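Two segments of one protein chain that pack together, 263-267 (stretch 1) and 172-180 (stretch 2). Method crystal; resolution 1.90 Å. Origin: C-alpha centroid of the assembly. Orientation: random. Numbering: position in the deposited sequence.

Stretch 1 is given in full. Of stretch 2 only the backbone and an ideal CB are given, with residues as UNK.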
# COMPACT_ATOMS: atom_id res chain seq x y z
N SER A 263 -0.73 -6.07 -17.52
CA SER A 263 -0.54 -7.38 -16.95
C SER A 263 0.20 -7.18 -15.65
O SER A 263 1.01 -6.26 -15.53
CB SER A 263 0.26 -8.29 -17.89
OG SER A 263 1.52 -7.73 -18.16
N VAL A 264 -0.09 -8.01 -14.66
CA VAL A 264 0.48 -7.82 -13.34
C VAL A 264 1.06 -9.15 -12.91
O VAL A 264 0.33 -10.12 -12.75
CB VAL A 264 -0.59 -7.37 -12.31
CG1 VAL A 264 0.03 -7.23 -10.91
CG2 VAL A 264 -1.26 -6.04 -12.74
N GLU A 265 2.38 -9.22 -12.75
CA GLU A 265 2.99 -10.46 -12.26
C GLU A 265 2.89 -10.49 -10.74
O GLU A 265 3.22 -9.51 -10.07
CB GLU A 265 4.46 -10.60 -12.69
CG GLU A 265 5.12 -11.84 -12.05
CD GLU A 265 6.59 -12.04 -12.41
OE1 GLU A 265 7.18 -11.19 -13.11
OE2 GLU A 265 7.17 -13.08 -12.01
N VAL A 266 2.45 -11.62 -10.20
CA VAL A 266 2.35 -11.78 -8.75
C VAL A 266 3.63 -12.42 -8.22
O VAL A 266 3.98 -13.54 -8.60
CB VAL A 266 1.13 -12.64 -8.34
CG1 VAL A 266 1.08 -12.80 -6.81
CG2 VAL A 266 -0.16 -12.01 -8.86
N LEU A 267 4.35 -11.70 -7.36
CA LEU A 267 5.64 -12.16 -6.85
C LEU A 267 5.41 -12.86 -5.52
O LEU A 267 4.95 -12.24 -4.57
CB LEU A 267 6.59 -10.97 -6.69
CG LEU A 267 6.72 -10.08 -7.93
CD1 LEU A 267 7.42 -8.76 -7.58
CD2 LEU A 267 7.47 -10.80 -9.05
N UNK A 172 -7.17 -13.61 -7.98
CA UNK A 172 -7.17 -14.78 -8.85
C UNK A 172 -5.88 -14.72 -9.64
O UNK A 172 -5.58 -13.69 -10.25
CB UNK A 172 -8.40 -14.82 -9.77
N UNK A 173 -5.12 -15.81 -9.63
CA UNK A 173 -3.81 -15.83 -10.27
C UNK A 173 -3.67 -17.07 -11.15
O UNK A 173 -3.96 -18.19 -10.72
CB UNK A 173 -2.70 -15.79 -9.22
N UNK A 174 -3.23 -16.88 -12.39
CA UNK A 174 -3.21 -18.00 -13.33
C UNK A 174 -1.87 -18.74 -13.26
O UNK A 174 -1.00 -18.39 -12.47
CB UNK A 174 -3.47 -17.51 -14.75
N UNK A 175 -1.72 -19.77 -14.09
CA UNK A 175 -0.54 -20.63 -14.02
C UNK A 175 0.76 -19.93 -14.43
O UNK A 175 1.84 -20.42 -14.14
CB UNK A 175 -0.75 -21.86 -14.91
N UNK A 176 0.64 -18.80 -15.11
CA UNK A 176 1.82 -18.01 -15.47
C UNK A 176 2.12 -16.97 -14.40
O UNK A 176 2.93 -16.07 -14.62
CB UNK A 176 1.62 -17.33 -16.82
N UNK A 177 1.48 -17.10 -13.24
CA UNK A 177 1.70 -16.16 -12.14
C UNK A 177 1.21 -14.75 -12.47
O UNK A 177 1.73 -13.77 -11.94
CB UNK A 177 3.19 -16.12 -11.78
N UNK A 178 0.21 -14.65 -13.34
CA UNK A 178 -0.36 -13.35 -13.69
C UNK A 178 -1.72 -13.16 -13.02
O UNK A 178 -2.55 -14.08 -13.00
CB UNK A 178 -0.49 -13.22 -15.21
N UNK A 179 -1.92 -11.96 -12.48
CA UNK A 179 -3.16 -11.58 -11.82
C UNK A 179 -4.27 -11.49 -12.85
O UNK A 179 -4.14 -10.81 -13.87
CB UNK A 179 -3.00 -10.25 -11.08
N UNK A 180 -5.37 -12.20 -12.62
CA UNK A 180 -6.48 -12.12 -13.57
C UNK A 180 -7.65 -11.37 -12.95
O UNK A 180 -8.58 -10.97 -13.65
CB UNK A 180 -6.92 -13.52 -14.01

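Position 172 lies in a strand with nothing of stretch 1 near its CB, so stretch 1 sets no demand and many side chains would do. It is Gln172, whose backbone O accepts a 2.8 Å hydrogen bond from the N of position 180.

At 173 the CB points toward stretch 1 and sits 4.6 Å from CG2 of Val266. The strand angles and the apolar neighbour favour a modest hydrophobic residue, Val, Ile or perhaps Thr. Val173 fills it, its CG2 meeting Val266 CG2 at 3.8 Å.

Positions 174 to 177 form a type I turn, held by a 2.9 Å bond from the N of 177 to the O of 174. The first corner is out of reach of stretch 1, but the N atoms of 176 and 178 lie ahead of it, so a short acceptor such as Asp, Asn or Ser would suit. Asp174 accepts both through OD1: the N of 176 lies 2.9 Å from Asp174 OD1, and the N of 178 lies 3.0 Å from Asp174 OD1. Positions 175 and 176 meet nothing of stretch 1; polar residues fit, and Glu175 and Lys176 occupy them.

Position 177 has positive phi (66/28), the left-handed region in which Gly, Asn and Asp are the usual choices, though other residues are tolerated. Its CB points sideways, 4.2 Å from Val266 O and 4.7 Å from Glu265 CG. The essential contact is independent of side chain: Val266 N donates to the O of 177 at 2.9 Å, almost linearly. The residue is His177, its ring meeting Val266 O at the edge.

At 178 the backbone bridges Glu265, and its CA comes within 3.4 Å of Val264 O in a CA-H...O contact. CB points away overall, so a polar residue could serve, but a long flexible one could also bend back. Leu178 does so: with chi1 m and chi2 t, CD2 lies 3.9 Å from Glu265 CA.

Position 179 turns its CB toward stretch 1, 4.0 Å from Val266 CG2, while its N donates to Val264 O at 2.9 Å. Two valines call for an aliphatic side chain: Leu, Ile or Val. Leu179 packs its CB 3.9 Å from Val264 CB and 4.0 Å from Val266 CG2. A water extends the pairing, its O donating to Leu179 O at 2.7 Å and accepting from Val264 N at 2.8 Å.

Position 180 points away, so a polar or beta-branched residue would do; it is Thr180.

Stretch 2 (172-180) QVDEKHLLT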
# COMPACT_ATOMS: atom_id res chain seq x y z
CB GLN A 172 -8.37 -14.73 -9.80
CG GLN A 172 -9.69 -14.52 -9.08
CD GLN A 172 -9.92 -15.59 -8.03
OE1 GLN A 172 -9.71 -16.78 -8.29
NE2 GLN A 172 -10.35 -15.18 -6.83
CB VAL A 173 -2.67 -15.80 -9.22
CG1 VAL A 173 -1.31 -15.67 -9.90
CG2 VAL A 173 -2.88 -14.64 -8.25
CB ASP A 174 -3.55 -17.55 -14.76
CG ASP A 174 -2.46 -16.69 -15.40
OD1 ASP A 174 -1.30 -16.71 -14.93
OD2 ASP A 174 -2.77 -16.00 -16.39
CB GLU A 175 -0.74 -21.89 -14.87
CG GLU A 175 -1.85 -22.80 -14.36
CD GLU A 175 -1.98 -24.07 -15.19
OE1 GLU A 175 -1.66 -25.16 -14.66
OE2 GLU A 175 -2.39 -23.97 -16.37
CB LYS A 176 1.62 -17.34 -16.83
CG LYS A 176 1.37 -18.32 -17.96
CD LYS A 176 1.04 -17.60 -19.27
CE LYS A 176 0.85 -18.59 -20.41
NZ LYS A 176 0.58 -17.92 -21.71
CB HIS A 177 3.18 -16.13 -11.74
CG HIS A 177 3.66 -17.43 -11.16
ND1 HIS A 177 3.64 -18.61 -11.87
CD2 HIS A 177 4.17 -17.73 -9.95
CE1 HIS A 177 4.11 -19.59 -11.12
NE2 HIS A 177 4.44 -19.08 -9.95
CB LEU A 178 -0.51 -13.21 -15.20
CG LEU A 178 0.80 -13.20 -16.00
CD1 LEU A 178 0.47 -13.24 -17.50
CD2 LEU A 178 1.64 -11.96 -15.65
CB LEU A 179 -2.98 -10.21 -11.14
CG LEU A 179 -4.10 -9.73 -10.23
CD1 LEU A 179 -4.27 -10.73 -9.10
CD2 LEU A 179 -3.85 -8.30 -9.69
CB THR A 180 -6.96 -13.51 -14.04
OG1 THR A 180 -7.44 -14.25 -12.91
CG2 THR A 180 -5.82 -14.28 -14.69
O HOH W 1 -2.15 -9.74 -15.38
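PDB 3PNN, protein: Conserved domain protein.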